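Local structure of putative sporulation-specific glycosylase YdhD (Bacillus subtilis subsp. subtilis str. 168, 3CZ8) at the interface of chains A and B. The protein is a putative sporulation-specific glycosylase of glycosyl hydrolase family 18, captured here as its catalytic-domain fragment, and probably binds and hydrolyses glycan chains. Residues are numbered along the deposited sequence; one frame, centred on the assembly and turned at random. Chains: chain A/B, Putative sporulation-specific glycosylase ydhD.

The interface of chains A and B. Residues chain A 39-40, 42, 51-53, 76-77; chain B 4-7.
The N-terminal segment of the chain B construct, B:Ser4 to B:Ile7, lies against chain A, with the B:Tyr6 phenol sandwiched. A:His42 covers its CD2–CE2 side, CE2 standing over the imidazole centre, 3.3 Å from NE2; the side chains run roughly at right angles, the ring planes tilted by about 40°. On the other phenol face the carbonyl oxygen of A:Thr77 lies 3.5 Å above the plane, over the ring centre. The backbone N of B:Tyr6 donates a nearly straight hydrogen bond (167°) to the carboxylate OE1 of A:Glu40, at 3.0 Å on the anti lone pair. The syn lone pair of OE1 takes ND1 of A:His42 at 2.9 Å, a bent bond with OE1 out of the ring plane that helps to set the ring's rotation; a carboxylate so close would probably favour a protonated ring. A:Glu40 reaches this point through a crowded chi1 (44°) and a bend at chi2. ND2 of A:Asn51 donates a bent hydrogen bond to the B:Ser4 carbonyl O at 2.7 Å, from above the carbonyl plane. As second shell, A:Asn51 also positions A:His42: OD1 accepts its backbone N at 2.8 Å and lies over the rim of the opposite imidazole face. CG1 of B:Ile7 packs on CD1 of A:Leu76 at 3.8 Å. An alanine at B:Tyr6 removes the sandwiched ring and would probably loosen the segment, even if the backbone bond to A:Glu40 survived. Repeated by two-fold symmetry, the patch docks each segment onto the other glycosidase domain; its centre lies about 13 Å from A:Glu120, the predicted proton donor. In the whole protein further residues precede this segment, so the dimer may not be biological.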
ATOM      1  N   PHE A  39     -12.267   3.400   3.206  1.00 37.58           N
ATOM      2  CA  PHE A  39     -12.894   2.470   2.290  1.00 39.46           C
ATOM      3  C   PHE A  39     -13.407   1.248   3.012  1.00 43.95           C
ATOM      4  O   PHE A  39     -12.881   0.908   3.996  1.00 51.18           O
ATOM      5  CB  PHE A  39     -11.949   2.103   1.156  1.00 32.20           C
ATOM      6  CG  PHE A  39     -11.948   3.090   0.047  1.00 40.64           C
ATOM      7  CD1 PHE A  39     -12.570   2.819  -1.136  1.00 32.32           C
ATOM      8  CD2 PHE A  39     -11.364   4.311   0.194  1.00 25.80           C
ATOM      9  CE1 PHE A  39     -12.592   3.740  -2.113  1.00 30.34           C
ATOM     10  CE2 PHE A  39     -11.405   5.203  -0.796  1.00 30.50           C
ATOM     11  CZ  PHE A  39     -12.010   4.915  -1.940  1.00 17.75           C
ATOM     12  N   GLU A  40     -14.400   0.552   2.502  1.00 53.75           N
ATOM     13  CA  GLU A  40     -15.631   1.088   1.994  1.00 44.67           C
ATOM     14  C   GLU A  40     -16.815   0.492   2.738  1.00 49.83           C
ATOM     15  O   GLU A  40     -16.678  -0.516   3.385  1.00 43.48           O
ATOM     16  CB  GLU A  40     -15.744   0.701   0.548  1.00 48.24           C
ATOM     17  CG  GLU A  40     -15.361  -0.708   0.313  1.00 55.98           C
ATOM     18  CD  GLU A  40     -16.532  -1.619   0.214  1.00 59.08           C
ATOM     19  OE1 GLU A  40     -16.387  -2.787   0.529  1.00 45.03           O
ATOM     20  OE2 GLU A  40     -17.594  -1.159  -0.187  1.00 53.39           O
ATOM     21  N   HIS A  42     -20.576  -0.812   1.247  1.00 27.97           N
ATOM     22  CA  HIS A  42     -21.242  -1.015  -0.002  1.00 31.62           C
ATOM     23  C   HIS A  42     -22.748  -1.186   0.112  1.00 47.95           C
ATOM     24  O   HIS A  42     -23.261  -1.496   1.157  1.00 40.89           O
ATOM     25  CB  HIS A  42     -20.601  -2.144  -0.811  1.00 40.33           C
ATOM     26  CG  HIS A  42     -20.320  -3.369  -0.011  1.00 43.85           C
ATOM     27  ND1 HIS A  42     -19.202  -3.504   0.766  1.00 50.06           N
ATOM     28  CD2 HIS A  42     -21.029  -4.503   0.154  1.00 45.92           C
ATOM     29  CE1 HIS A  42     -19.234  -4.663   1.383  1.00 60.58           C
ATOM     30  NE2 HIS A  42     -20.335  -5.287   1.028  1.00 49.44           N
ATOM     31  N   ASN A  51     -22.838  -4.131   4.423  1.00 55.66           N
ATOM     32  CA  ASN A  51     -21.777  -4.545   5.339  1.00 46.57           C
ATOM     33  C   ASN A  51     -21.583  -3.582   6.498  1.00 50.38           C
ATOM     34  O   ASN A  51     -22.222  -2.530   6.569  1.00 57.80           O
ATOM     35  CB  ASN A  51     -20.454  -4.661   4.583  1.00 44.50           C
ATOM     36  CG  ASN A  51     -19.961  -3.313   4.059  1.00 53.26           C
ATOM     37  OD1 ASN A  51     -20.660  -2.640   3.306  1.00 55.32           O
ATOM     38  ND2 ASN A  51     -18.752  -2.926   4.451  1.00 35.80           N
ATOM     39  N   GLN A  52     -20.683  -3.960   7.399  1.00 56.80           N
ATOM     40  CA  GLN A  52     -20.196  -3.080   8.454  1.00 64.20           C
ATOM     41  C   GLN A  52     -18.674  -3.176   8.511  1.00 58.21           C
ATOM     42  O   GLN A  52     -18.084  -4.090   7.927  1.00 64.26           O
ATOM     43  CB  GLN A  52     -20.839  -3.422   9.807  1.00 71.72           C
ATOM     44  CG  GLN A  52     -20.793  -4.900  10.207  1.00 75.73           C
ATOM     45  CD  GLN A  52     -21.778  -5.256  11.319  1.00 82.21           C
ATOM     46  OE1 GLN A  52     -21.861  -6.412  11.740  1.00 80.45           O
ATOM     47  NE2 GLN A  52     -22.531  -4.264  11.797  1.00 76.08           N
ATOM     48  N   LEU A  53     -18.042  -2.226   9.192  1.00 49.55           N
ATOM     49  CA  LEU A  53     -16.589  -2.200   9.281  1.00 53.08           C
ATOM     50  C   LEU A  53     -16.108  -2.169  10.718  1.00 54.85           C
ATOM     51  O   LEU A  53     -16.838  -1.760  11.622  1.00 52.52           O
ATOM     52  CB  LEU A  53     -16.015  -0.980   8.555  1.00 58.09           C
ATOM     53  CG  LEU A  53     -16.098  -0.809   7.040  1.00 52.24           C
ATOM     54  CD1 LEU A  53     -15.384   0.476   6.696  1.00 48.63           C
ATOM     55  CD2 LEU A  53     -15.479  -1.978   6.294  1.00 58.44           C
ATOM     56  N   LEU A  76     -19.708  -1.474  -4.720  1.00 35.28           N
ATOM     57  CA  LEU A  76     -18.822  -2.604  -4.943  1.00 40.03           C
ATOM     58  C   LEU A  76     -19.504  -3.938  -4.681  1.00 45.73           C
ATOM     59  O   LEU A  76     -20.330  -4.056  -3.776  1.00 46.77           O
ATOM     60  CB  LEU A  76     -17.551  -2.475  -4.096  1.00 31.85           C
ATOM     61  CG  LEU A  76     -16.446  -1.589  -4.682  1.00 32.44           C
ATOM     62  CD1 LEU A  76     -15.414  -1.291  -3.647  1.00 26.43           C
ATOM     63  CD2 LEU A  76     -15.782  -2.227  -5.872  1.00 26.38           C
ATOM     64  N   THR A  77     -19.161  -4.924  -5.508  1.00 55.55           N
ATOM     65  CA  THR A  77     -19.518  -6.329  -5.296  1.00 64.78           C
ATOM     66  C   THR A  77     -18.234  -7.153  -5.292  1.00 67.93           C
ATOM     67  O   THR A  77     -17.136  -6.585  -5.249  1.00 68.75           O
ATOM     68  CB  THR A  77     -20.475  -6.866  -6.382  1.00 59.54           C
ATOM     69  OG1 THR A  77     -19.956  -6.561  -7.682  1.00 70.99           O
ATOM     70  CG2 THR A  77     -21.849  -6.255  -6.229  1.00 65.77           C
TER
ATOM     71  N   SER B   4     -17.345  -8.452   4.208  1.00 94.20           N
ATOM     72  CA  SER B   4     -17.586  -7.192   4.972  1.00 90.64           C
ATOM     73  C   SER B   4     -16.698  -6.034   4.500  1.00 86.88           C
ATOM     74  O   SER B   4     -16.931  -4.879   4.866  1.00 86.28           O
ATOM     75  CB  SER B   4     -17.420  -7.431   6.478  1.00 91.05           C
ATOM     76  OG  SER B   4     -16.124  -7.920   6.785  1.00 91.03           O
ATOM     77  N   ASN B   5     -15.685  -6.352   3.692  1.00 84.06           N
ATOM     78  CA  ASN B   5     -14.810  -5.352   3.073  1.00 79.13           C
ATOM     79  C   ASN B   5     -14.221  -5.868   1.761  1.00 78.59           C
ATOM     80  O   ASN B   5     -13.411  -6.796   1.758  1.00 80.51           O
ATOM     81  CB  ASN B   5     -13.685  -4.934   4.035  1.00 77.91           C
ATOM     82  CG  ASN B   5     -13.157  -3.524   3.764  1.00 73.47           C
ATOM     83  OD1 ASN B   5     -12.378  -2.992   4.554  1.00 80.72           O
ATOM     84  ND2 ASN B   5     -13.580  -2.915   2.658  1.00 59.93           N
ATOM     85  N   TYR B   6     -14.632  -5.255   0.653  1.00 79.57           N
ATOM     86  CA  TYR B   6     -14.165  -5.651  -0.677  1.00 75.32           C
ATOM     87  C   TYR B   6     -12.790  -5.090  -1.036  1.00 68.45           C
ATOM     88  O   TYR B   6     -12.107  -5.632  -1.907  1.00 70.04           O
ATOM     89  CB  TYR B   6     -15.186  -5.273  -1.756  1.00 77.27           C
ATOM     90  CG  TYR B   6     -16.430  -6.134  -1.763  1.00 80.44           C
ATOM     91  CD1 TYR B   6     -16.343  -7.527  -1.800  1.00 92.75           C
ATOM     92  CD2 TYR B   6     -17.695  -5.555  -1.759  1.00 72.96           C
ATOM     93  CE1 TYR B   6     -17.487  -8.319  -1.809  1.00 96.75           C
ATOM     94  CE2 TYR B   6     -18.843  -6.336  -1.769  1.00 84.45           C
ATOM     95  CZ  TYR B   6     -18.734  -7.716  -1.797  1.00 93.44           C
ATOM     96  OH  TYR B   6     -19.875  -8.487  -1.813  1.00 91.12           O
ATOM     97  N   ILE B   7     -12.397  -4.002  -0.379  1.00 60.34           N
ATOM     98  CA  ILE B   7     -11.064  -3.433  -0.569  1.00 60.87           C
ATOM     99  C   ILE B   7     -10.183  -3.795   0.627  1.00 66.70           C
ATOM    100  O   ILE B   7     -10.214  -3.132   1.668  1.00 68.93           O
ATOM    101  CB  ILE B   7     -11.096  -1.891  -0.802  1.00 60.82           C
ATOM    102  CG1 ILE B   7     -12.049  -1.514  -1.948  1.00 48.26           C
ATOM    103  CG2 ILE B   7      -9.684  -1.348  -1.066  1.00 62.07           C
ATOM    104  CD1 ILE B   7     -11.620  -1.990  -3.348  1.00 54.79           C
TER